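Local structure of periplasmic sugar-binding protein (Chloroflexus aurantiacus, 4RXU) at residues F273-A279 and Q292-K298; A279-Q285 and Y358-T364; A143-V147 and A176-L180. The protein binds beta-D-glucose in the cleft between its two lobes and probably serves as the solute-binding component of an ABC-type sugar transporter. All coordinates share one frame; numbering follows the deposited sequence.

Contact 1: residues F273-A279 and Q292-K298; sequences FVTGQDA and QSMTVFK. With BGC (beta-D-glucopyranose), chain C.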
loop_
_atom_site.group_PDB
_atom_site.type_symbol
_atom_site.label_atom_id
_atom_site.label_comp_id
_atom_site.label_asym_id
_atom_site.label_seq_id
_atom_site.Cartn_x
_atom_site.Cartn_y
_atom_site.Cartn_z
ATOM N N PHE A 273 8.506 6.014 -17.439
ATOM C CA PHE A 273 7.212 5.479 -17.054
ATOM C C PHE A 273 7.295 5.121 -15.582
ATOM O O PHE A 273 8.230 4.443 -15.166
ATOM C CB PHE A 273 6.890 4.253 -17.905
ATOM C CG PHE A 273 6.738 4.566 -19.360
ATOM C CD1 PHE A 273 7.838 4.568 -20.211
ATOM C CD2 PHE A 273 5.495 4.878 -19.870
ATOM C CE1 PHE A 273 7.687 4.869 -21.552
ATOM C CE2 PHE A 273 5.342 5.181 -21.207
ATOM C CZ PHE A 273 6.439 5.178 -22.044
ATOM N N VAL A 274 6.372 5.620 -14.768
ATOM C CA VAL A 274 6.438 5.400 -13.326
ATOM C C VAL A 274 5.056 5.085 -12.767
ATOM O O VAL A 274 4.036 5.692 -13.134
ATOM C CB VAL A 274 7.045 6.595 -12.547
ATOM C CG1 VAL A 274 6.190 7.855 -12.663
ATOM C CG2 VAL A 274 7.296 6.203 -11.097
ATOM N N THR A 275 5.053 4.134 -11.839
ATOM C CA THR A 275 3.849 3.605 -11.224
ATOM C C THR A 275 3.588 4.275 -9.887
ATOM O O THR A 275 4.352 5.116 -9.455
ATOM C CB THR A 275 3.963 2.078 -11.042
ATOM O OG1 THR A 275 5.023 1.776 -10.137
ATOM C CG2 THR A 275 4.200 1.410 -12.351
ATOM N N GLY A 276 2.475 3.907 -9.258
ATOM C CA GLY A 276 2.135 4.389 -7.915
ATOM C C GLY A 276 0.867 3.736 -7.401
ATOM O O GLY A 276 0.344 2.815 -8.003
ATOM N N GLN A 277 0.413 4.184 -6.239
ATOM C CA GLN A 277 -0.885 3.788 -5.720
ATOM C C GLN A 277 -1.332 4.752 -4.635
ATOM O O GLN A 277 -0.501 5.414 -4.027
ATOM C CB GLN A 277 -0.879 2.370 -5.134
ATOM C CG GLN A 277 -0.127 2.238 -3.825
ATOM C CD GLN A 277 -0.204 0.831 -3.280
ATOM O OE1 GLN A 277 -1.284 0.334 -2.952
ATOM N NE2 GLN A 277 0.940 0.175 -3.194
ATOM N N ASP A 278 -2.655 4.777 -4.455
ATOM C CA ASP A 278 -3.408 5.484 -3.393
ATOM C C ASP A 278 -4.200 6.676 -3.951
ATOM O O ASP A 278 -5.059 7.220 -3.261
ATOM C CB ASP A 278 -2.522 6.002 -2.254
ATOM C CG ASP A 278 -1.857 4.890 -1.429
ATOM O OD1 ASP A 278 -2.236 3.701 -1.519
ATOM O OD2 ASP A 278 -0.960 5.256 -0.638
ATOM N N ALA A 279 -3.902 7.095 -5.187
ATOM C CA ALA A 279 -4.592 8.247 -5.786
ATOM C C ALA A 279 -4.537 9.472 -4.868
ATOM O O ALA A 279 -5.513 10.205 -4.712
ATOM C CB ALA A 279 -6.026 7.907 -6.183
ATOM N N GLN A 292 3.583 11.650 -13.742
ATOM C CA GLN A 292 3.479 10.306 -13.199
ATOM C C GLN A 292 2.561 9.567 -14.150
ATOM O O GLN A 292 1.614 10.133 -14.652
ATOM C CB GLN A 292 2.892 10.353 -11.791
ATOM C CG GLN A 292 2.566 8.990 -11.175
ATOM C CD GLN A 292 2.126 9.068 -9.712
ATOM O OE1 GLN A 292 2.493 9.995 -8.964
ATOM N NE2 GLN A 292 1.405 8.036 -9.268
ATOM N N SER A 293 2.843 8.310 -14.423
ATOM C CA SER A 293 2.138 7.598 -15.496
ATOM C C SER A 293 0.796 7.029 -15.070
ATOM O O SER A 293 -0.180 7.039 -15.810
ATOM C CB SER A 293 3.015 6.455 -16.056
ATOM O OG SER A 293 4.300 6.919 -16.364
ATOM N N MET A 294 0.759 6.498 -13.861
ATOM C CA MET A 294 -0.430 5.843 -13.359
ATOM C C MET A 294 -0.419 5.775 -11.867
ATOM O O MET A 294 0.617 5.899 -11.236
ATOM C CB MET A 294 -0.565 4.414 -13.894
ATOM C CG MET A 294 0.516 3.448 -13.408
ATOM S SD MET A 294 0.184 2.559 -11.804
ATOM C CE MET A 294 -0.539 1.047 -12.476
ATOM N N THR A 295 -1.608 5.552 -11.318
ATOM C CA THR A 295 -1.742 5.181 -9.925
ATOM C C THR A 295 -2.785 4.064 -9.821
ATOM O O THR A 295 -3.757 4.017 -10.568
ATOM C CB THR A 295 -2.124 6.379 -9.005
ATOM O OG1 THR A 295 -1.981 6.019 -7.621
ATOM C CG2 THR A 295 -3.555 6.851 -9.269
ATOM N N VAL A 296 -2.582 3.173 -8.865
ATOM C CA VAL A 296 -3.575 2.173 -8.523
ATOM C C VAL A 296 -4.531 2.780 -7.490
ATOM O O VAL A 296 -4.131 3.150 -6.385
ATOM C CB VAL A 296 -2.983 0.832 -8.052
ATOM C CG1 VAL A 296 -4.115 -0.111 -7.692
ATOM C CG2 VAL A 296 -2.115 0.219 -9.151
ATOM N N PHE A 297 -5.796 2.909 -7.886
ATOM C CA PHE A 297 -6.831 3.501 -7.042
ATOM C C PHE A 297 -7.394 2.419 -6.145
ATOM O O PHE A 297 -7.859 1.399 -6.626
ATOM C CB PHE A 297 -7.949 4.075 -7.919
ATOM C CG PHE A 297 -9.197 4.486 -7.171
ATOM C CD1 PHE A 297 -9.117 5.309 -6.050
ATOM C CD2 PHE A 297 -10.451 4.054 -7.585
ATOM C CE1 PHE A 297 -10.260 5.686 -5.373
ATOM C CE2 PHE A 297 -11.600 4.441 -6.902
ATOM C CZ PHE A 297 -11.494 5.245 -5.793
ATOM N N LYS A 298 -7.341 2.668 -4.840
ATOM C CA LYS A 298 -7.874 1.789 -3.807
ATOM C C LYS A 298 -8.953 2.575 -3.063
ATOM O O LYS A 298 -8.641 3.549 -2.379
ATOM C CB LYS A 298 -6.749 1.328 -2.867
ATOM C CG LYS A 298 -5.486 0.870 -3.600
ATOM C CD LYS A 298 -4.537 0.012 -2.802
ATOM C CE LYS A 298 -4.105 0.687 -1.522
ATOM N NZ LYS A 298 -2.985 -0.091 -0.916
HETATM C C2 BGC C . -0.836 0.836 2.158
HETATM C C3 BGC C . -0.574 1.799 1.017
HETATM C C4 BGC C . 0.295 2.944 1.516
HETATM C C5 BGC C . 1.550 2.420 2.216
HETATM C C6 BGC C . 2.370 3.505 2.877
HETATM C C1 BGC C . 0.547 0.368 2.580
HETATM O O1 BGC C . 0.504 -0.707 3.471
HETATM O O2 BGC C . -1.650 -0.244 1.691
HETATM O O3 BGC C . -1.831 2.276 0.546
HETATM O O4 BGC C . 0.751 3.699 0.376
HETATM O O5 BGC C . 1.204 1.470 3.206
HETATM O O6 BGC C . 1.568 4.352 3.703
HETATM O O HOH W 1 -6.768 5.111 -3.478
#
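D278 and K298 meet at the glucose pocket, each from one of two neighbouring segments of this type I periplasmic binding protein. K298 NZ donates to Q277 OE1 at 2.7 Å, tilted 35° from the plane of that carbonyl, while Q277 NE2 is bonded to P251 O, so both ends of the amide are held. The bend in the lysine chain at chi3 (-56°) turns K298 NZ to the sugar, where it donates to glucose O2 at 2.9 Å and also to O3. D278 spreads its carboxylate over two hydroxyls: D278 OD1 accepts from glucose O3 and D278 OD2 from glucose O4, each at 2.5 Å. Its salt bridge to the lysine is long, D278 OD1 to K298 NZ 3.9 Å, and glucose O3 is bonded to both side chains, which would probably polarise that hydroxyl. Behind the pocket the backbones run roughly parallel and join in a single bridge: V296 N donates to G276 O at 3.1 Å, and V296 O accepts a nearly straight bond (175°) from D278 N. T295 OG1 accepts from A279 N at 3.3 Å and is also hydrogen-bonded to D253 OD1. Paired acidic and basic side chains gripping adjacent hydroxyls are characteristic of sugar pockets in periplasmic binding proteins.

Contact 2: residues A279-Q285 and Y358-T364; sequences AEKASVQ and YSASDFT. With CIT (citric acid), chain B.
The Y358 ring has K281 CG over one face, 4.2 Å from its centroid and offset toward the rim, and A279 O at its edge. The F363 ring is sandwiched: D362 CB lies over the centre of one face, V284 CG1 over the other at 3.6 Å from the centroid, and Q285 OE1 sits at the edge in the ring plane. At the tip of Y358, OH donates a 2.6 Å hydrogen bond to A279 O, just ahead of the helix whose N-cap is E280. The K281 chain is fully extended beyond CG, which carries it across the tyrosine so that K281 NZ reaches D362 OD2 in a 3.5 Å salt bridge. K281 NZ also donates to citrate O2 at 2.8 Å, the citrate probably coming from the crystallisation liquor. At the other end Q285, its chain bent at chi2 (59°), offers its amide to one residue's backbone: Q285 OE1 accepts from T364 N at 2.9 Å and Q285 NE2 donates to T364 O at 3.0 Å, with that oxygen in the amide plane. A water links Q285 OE1 to D362 O. This is plain tail-on-helix packing: the C-terminal tail closes over the first turn of helix 281-288 in the alpha/beta lobe.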
loop_
_atom_site.group_PDB
_atom_site.type_symbol
_atom_site.label_atom_id
_atom_site.label_comp_id
_atom_site.label_asym_id
_atom_site.label_seq_id
_atom_site.Cartn_x
_atom_site.Cartn_y
_atom_site.Cartn_z
ATOM N N ALA A 279 -3.902 7.095 -5.187
ATOM C CA ALA A 279 -4.592 8.247 -5.786
ATOM C C ALA A 279 -4.537 9.472 -4.868
ATOM O O ALA A 279 -5.513 10.205 -4.712
ATOM C CB ALA A 279 -6.026 7.907 -6.183
ATOM N N GLU A 280 -3.365 9.716 -4.296
ATOM C CA GLU A 280 -3.141 10.951 -3.557
ATOM C C GLU A 280 -3.345 12.132 -4.517
ATOM O O GLU A 280 -2.973 12.068 -5.681
ATOM C CB GLU A 280 -1.740 10.968 -2.936
ATOM C CG GLU A 280 -1.550 9.895 -1.835
ATOM C CD GLU A 280 -2.325 10.146 -0.537
ATOM O OE1 GLU A 280 -2.754 11.299 -0.285
ATOM O OE2 GLU A 280 -2.497 9.184 0.248
ATOM N N LYS A 281 -3.911 13.221 -4.009
ATOM C CA LYS A 281 -4.259 14.364 -4.852
ATOM C C LYS A 281 -3.063 14.869 -5.648
ATOM O O LYS A 281 -3.183 15.146 -6.839
ATOM C CB LYS A 281 -4.915 15.471 -4.028
ATOM C CG LYS A 281 -6.288 15.051 -3.518
ATOM C CD LYS A 281 -6.966 16.131 -2.698
ATOM C CE LYS A 281 -8.295 15.698 -2.133
ATOM N NZ LYS A 281 -8.905 16.804 -1.342
ATOM N N ALA A 282 -1.913 14.981 -4.984
ATOM C CA ALA A 282 -0.730 15.522 -5.648
ATOM C C ALA A 282 -0.300 14.606 -6.769
ATOM O O ALA A 282 0.249 15.072 -7.767
ATOM C CB ALA A 282 0.416 15.748 -4.658
ATOM N N SER A 283 -0.522 13.302 -6.612
ATOM C CA SER A 283 -0.197 12.385 -7.713
ATOM C C SER A 283 -1.230 12.403 -8.821
ATOM O O SER A 283 -0.887 12.186 -9.985
ATOM C CB SER A 283 0.014 10.935 -7.241
ATOM O OG SER A 283 1.291 10.789 -6.669
ATOM N N VAL A 284 -2.496 12.607 -8.474
ATOM C CA VAL A 284 -3.511 12.792 -9.517
ATOM C C VAL A 284 -3.095 13.981 -10.388
ATOM O O VAL A 284 -3.152 13.917 -11.624
ATOM C CB VAL A 284 -4.915 13.002 -8.928
ATOM C CG1 VAL A 284 -5.944 13.292 -10.029
ATOM C CG2 VAL A 284 -5.335 11.754 -8.169
ATOM N N GLN A 285 -2.623 15.050 -9.744
ATOM C CA GLN A 285 -2.185 16.213 -10.512
ATOM C C GLN A 285 -0.963 15.876 -11.359
ATOM O O GLN A 285 -0.883 16.271 -12.509
ATOM C CB GLN A 285 -1.909 17.396 -9.608
ATOM C CG GLN A 285 -1.836 18.720 -10.371
ATOM C CD GLN A 285 -3.108 19.058 -11.141
ATOM O OE1 GLN A 285 -4.165 19.204 -10.545
ATOM N NE2 GLN A 285 -3.014 19.122 -12.484
ATOM N N TYR A 358 -13.379 12.135 -5.430
ATOM C CA TYR A 358 -12.906 13.507 -5.339
ATOM C C TYR A 358 -13.771 14.444 -6.150
ATOM O O TYR A 358 -14.321 14.052 -7.158
ATOM C CB TYR A 358 -11.484 13.662 -5.875
ATOM C CG TYR A 358 -10.389 12.939 -5.117
ATOM C CD1 TYR A 358 -10.336 12.964 -3.737
ATOM C CD2 TYR A 358 -9.391 12.276 -5.788
ATOM C CE1 TYR A 358 -9.311 12.349 -3.045
ATOM C CE2 TYR A 358 -8.358 11.641 -5.087
ATOM C CZ TYR A 358 -8.325 11.697 -3.715
ATOM O OH TYR A 358 -7.315 11.073 -2.996
ATOM N N SER A 359 -13.846 15.693 -5.715
ATOM C CA SER A 359 -14.431 16.744 -6.539
ATOM C C SER A 359 -13.463 17.142 -7.650
ATOM O O SER A 359 -12.246 17.244 -7.442
ATOM C CB SER A 359 -14.793 17.949 -5.684
ATOM O OG SER A 359 -15.146 19.068 -6.497
ATOM N N ALA A 360 -14.009 17.380 -8.844
ATOM C CA ALA A 360 -13.190 17.861 -9.959
ATOM C C ALA A 360 -12.440 19.152 -9.611
ATOM O O ALA A 360 -11.347 19.404 -10.133
ATOM C CB ALA A 360 -14.059 18.099 -11.180
ATOM N N SER A 361 -13.037 19.969 -8.741
ATOM C CA SER A 361 -12.437 21.246 -8.373
ATOM C C SER A 361 -11.131 21.095 -7.580
ATOM O O SER A 361 -10.409 22.081 -7.374
ATOM C CB SER A 361 -13.413 22.085 -7.564
ATOM O OG SER A 361 -13.716 21.424 -6.356
ATOM N N ASP A 362 -10.815 19.869 -7.150
ATOM C CA ASP A 362 -9.544 19.610 -6.469
ATOM C C ASP A 362 -8.343 19.725 -7.395
ATOM O O ASP A 362 -7.208 19.770 -6.920
ATOM C CB ASP A 362 -9.485 18.184 -5.931
ATOM C CG ASP A 362 -10.489 17.897 -4.826
ATOM O OD1 ASP A 362 -11.222 18.809 -4.360
ATOM O OD2 ASP A 362 -10.548 16.699 -4.434
ATOM N N PHE A 363 -8.595 19.666 -8.701
ATOM C CA PHE A 363 -7.539 19.556 -9.700
ATOM C C PHE A 363 -7.595 20.623 -10.747
ATOM O O PHE A 363 -8.650 21.201 -11.010
ATOM C CB PHE A 363 -7.619 18.190 -10.379
ATOM C CG PHE A 363 -7.620 17.053 -9.382
ATOM C CD1 PHE A 363 -6.497 16.811 -8.624
ATOM C CD2 PHE A 363 -8.763 16.332 -9.107
ATOM C CE1 PHE A 363 -6.491 15.819 -7.656
ATOM C CE2 PHE A 363 -8.771 15.347 -8.139
ATOM C CZ PHE A 363 -7.636 15.085 -7.407
ATOM N N THR A 364 -6.446 20.847 -11.360
ATOM C CA THR A 364 -6.365 21.732 -12.508
ATOM C C THR A 364 -6.275 20.886 -13.774
ATOM O O THR A 364 -5.522 19.883 -13.882
ATOM C CB THR A 364 -5.209 22.741 -12.401
ATOM O OG1 THR A 364 -3.970 22.051 -12.384
ATOM C CG2 THR A 364 -5.334 23.534 -11.108
HETATM C C1 CIT B . -12.712 15.827 -1.978
HETATM O O1 CIT B . -13.439 15.990 -2.964
HETATM O O2 CIT B . -11.509 16.070 -2.101
HETATM C C2 CIT B . -13.256 15.342 -0.634
HETATM C C3 CIT B . -12.064 15.042 0.229
HETATM O O7 CIT B . -11.366 16.165 0.719
HETATM C C4 CIT B . -11.158 13.832 0.089
HETATM C C5 CIT B . -10.033 13.632 1.096
HETATM O O3 CIT B . -9.920 14.411 2.086
HETATM O O4 CIT B . -9.234 12.669 0.886
HETATM C C6 CIT B . -12.792 14.780 1.573
HETATM O O5 CIT B . -12.767 15.636 2.514
HETATM O O6 CIT B . -13.418 13.702 1.742
HETATM O O HOH W 2 -4.402 19.709 -7.836
#

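Contact 3: residues A143-V147 and A176-L180; sequences AQYLV and AWKVL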
loop_
_atom_site.group_PDB
_atom_site.type_symbol
_atom_site.label_atom_id
_atom_site.label_comp_id
_atom_site.label_asym_id
_atom_site.label_seq_id
_atom_site.Cartn_x
_atom_site.Cartn_y
_atom_site.Cartn_z
ATOM N N ALA A 143 3.196 -3.441 -12.332
ATOM C CA ALA A 143 4.122 -4.059 -13.277
ATOM C C ALA A 143 3.555 -4.184 -14.694
ATOM O O ALA A 143 4.266 -3.967 -15.683
ATOM C CB ALA A 143 4.556 -5.419 -12.769
ATOM N N GLN A 144 2.284 -4.555 -14.781
ATOM C CA GLN A 144 1.641 -4.757 -16.072
ATOM C C GLN A 144 1.629 -3.451 -16.882
ATOM O O GLN A 144 1.857 -3.468 -18.081
ATOM C CB GLN A 144 0.234 -5.343 -15.903
ATOM C CG GLN A 144 -0.353 -5.844 -17.207
ATOM C CD GLN A 144 0.418 -7.031 -17.740
ATOM O OE1 GLN A 144 0.554 -8.043 -17.055
ATOM N NE2 GLN A 144 0.949 -6.903 -18.947
ATOM N N TYR A 145 1.427 -2.324 -16.205
ATOM C CA TYR A 145 1.482 -1.021 -16.861
ATOM C C TYR A 145 2.860 -0.811 -17.506
ATOM O O TYR A 145 2.964 -0.413 -18.666
ATOM C CB TYR A 145 1.152 0.134 -15.893
ATOM C CG TYR A 145 1.215 1.453 -16.611
ATOM C CD1 TYR A 145 2.431 2.123 -16.744
ATOM C CD2 TYR A 145 0.087 2.001 -17.200
ATOM C CE1 TYR A 145 2.527 3.314 -17.442
ATOM C CE2 TYR A 145 0.160 3.199 -17.897
ATOM C CZ TYR A 145 1.375 3.843 -18.010
ATOM O OH TYR A 145 1.457 5.012 -18.704
ATOM N N LEU A 146 3.917 -1.148 -16.779
ATOM C CA LEU A 146 5.265 -0.985 -17.287
ATOM C C LEU A 146 5.478 -1.885 -18.499
ATOM O O LEU A 146 5.980 -1.448 -19.547
ATOM C CB LEU A 146 6.299 -1.273 -16.216
ATOM C CG LEU A 146 6.267 -0.283 -15.043
ATOM C CD1 LEU A 146 7.252 -0.724 -13.976
ATOM C CD2 LEU A 146 6.568 1.175 -15.397
ATOM N N VAL A 147 5.093 -3.147 -18.341
ATOM C CA VAL A 147 5.222 -4.124 -19.427
ATOM C C VAL A 147 4.476 -3.654 -20.687
ATOM O O VAL A 147 5.008 -3.721 -21.813
ATOM C CB VAL A 147 4.701 -5.512 -18.990
ATOM C CG1 VAL A 147 4.711 -6.474 -20.157
ATOM C CG2 VAL A 147 5.571 -6.099 -17.877
ATOM N N ALA A 176 4.100 -7.563 -8.387
ATOM C CA ALA A 176 4.888 -6.959 -9.475
ATOM C C ALA A 176 5.924 -7.916 -10.042
ATOM O O ALA A 176 6.099 -8.031 -11.256
ATOM C CB ALA A 176 5.569 -5.682 -8.992
ATOM N N TRP A 177 6.633 -8.592 -9.150
ATOM C CA TRP A 177 7.704 -9.499 -9.558
ATOM C C TRP A 177 7.176 -10.596 -10.468
ATOM O O TRP A 177 7.844 -11.020 -11.424
ATOM C CB TRP A 177 8.341 -10.149 -8.335
ATOM C CG TRP A 177 9.520 -11.030 -8.666
ATOM C CD1 TRP A 177 9.543 -12.390 -8.660
ATOM C CD2 TRP A 177 10.841 -10.599 -9.066
ATOM N NE1 TRP A 177 10.798 -12.838 -9.021
ATOM C CE2 TRP A 177 11.618 -11.760 -9.252
ATOM C CE3 TRP A 177 11.447 -9.344 -9.246
ATOM C CZ2 TRP A 177 12.974 -11.703 -9.637
ATOM C CZ3 TRP A 177 12.791 -9.283 -9.615
ATOM C CH2 TRP A 177 13.538 -10.458 -9.810
ATOM N N LYS A 178 5.982 -11.082 -10.155
ATOM C CA LYS A 178 5.428 -12.186 -10.930
ATOM C C LYS A 178 4.987 -11.781 -12.326
ATOM O O LYS A 178 4.732 -12.651 -13.153
ATOM C CB LYS A 178 4.372 -12.944 -10.136
ATOM C CG LYS A 178 5.015 -13.521 -8.869
ATOM C CD LYS A 178 4.268 -14.686 -8.337
ATOM C CE LYS A 178 5.056 -15.509 -7.350
ATOM N NZ LYS A 178 4.046 -16.346 -6.658
ATOM N N VAL A 179 4.943 -10.472 -12.584
ATOM C CA VAL A 179 4.779 -9.941 -13.935
ATOM C C VAL A 179 6.117 -9.540 -14.550
ATOM O O VAL A 179 6.377 -9.797 -15.735
ATOM C CB VAL A 179 3.794 -8.743 -13.919
ATOM C CG1 VAL A 179 3.793 -7.983 -15.242
ATOM C CG2 VAL A 179 2.387 -9.215 -13.569
ATOM N N LEU A 180 6.957 -8.885 -13.765
ATOM C CA LEU A 180 8.230 -8.422 -14.308
ATOM C C LEU A 180 9.266 -9.519 -14.576
ATOM O O LEU A 180 10.020 -9.430 -15.540
ATOM C CB LEU A 180 8.860 -7.340 -13.422
ATOM C CG LEU A 180 8.061 -6.063 -13.218
ATOM C CD1 LEU A 180 8.641 -5.247 -12.068
ATOM C CD2 LEU A 180 8.007 -5.231 -14.483
#
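Helices 135-148 and 167-185 lie side by side, their short segments 143-147 and 176-180 pointing the same way at 24° with axes 9.0 Å apart. This is helix-helix packing in the alpha/beta lobe of the type I periplasmic binding fold: the pair lies against the parallel sheet, with A176 and L180 on L249 of strand 246-249 and L146 on F273 of strand 269-274. At the close end the small side chain of A143 lets the backbones approach, A143 and A176 lying 4.8 Å apart at CA. A143 CB nests among three residues on one side of the other helix, 3.9 Å from A176 CB and 3.6 Å from both V179 CB and L180 CG. The first torsion of L180 (chi1 -60°) sets CG anti to its carbonyl carbon and brings the branch point up against that methyl. An alanine in place of L180 would lose this branch, and is likely to leave A143 CB and the neighbouring F189 without part of their apolar cover. One turn on, V147 CG2 meets V179 CG1 at 3.7 Å. Q144 crosses V179 at about a right angle; its NE2 is bonded to D148, while its oxygen rests on the valine. The shortest approach is of the alanine to the backbone: A143 CB lies 3.4 Å from A176 O, an oxygen that already accepts from both V179 N and L180 N.

Contact 1 lies between the other two, its centre 13 Å from each, and it alone holds residues that bind the sugar, D278 and K298. Contact 2 shares A279 with it, and their segments alternate along the chain, 358-364 coming after 292-298. Q292 OE1 and S283 OG, 2.7 Å apart, probably form a hydrogen bond between them. The side chain of E280 is about 6 Å from the bound beta-D-glucopyranose. Contact 3 meets contact 1 by packing, with M294 CG 3.8 Å from Y145 CG and T275 CG2 3.8 Å from L146 CG, but the side chain of A176 stays about 14 Å from the sugar. Contacts 2 and 3 do not touch, their nearest atoms about 12 Å apart.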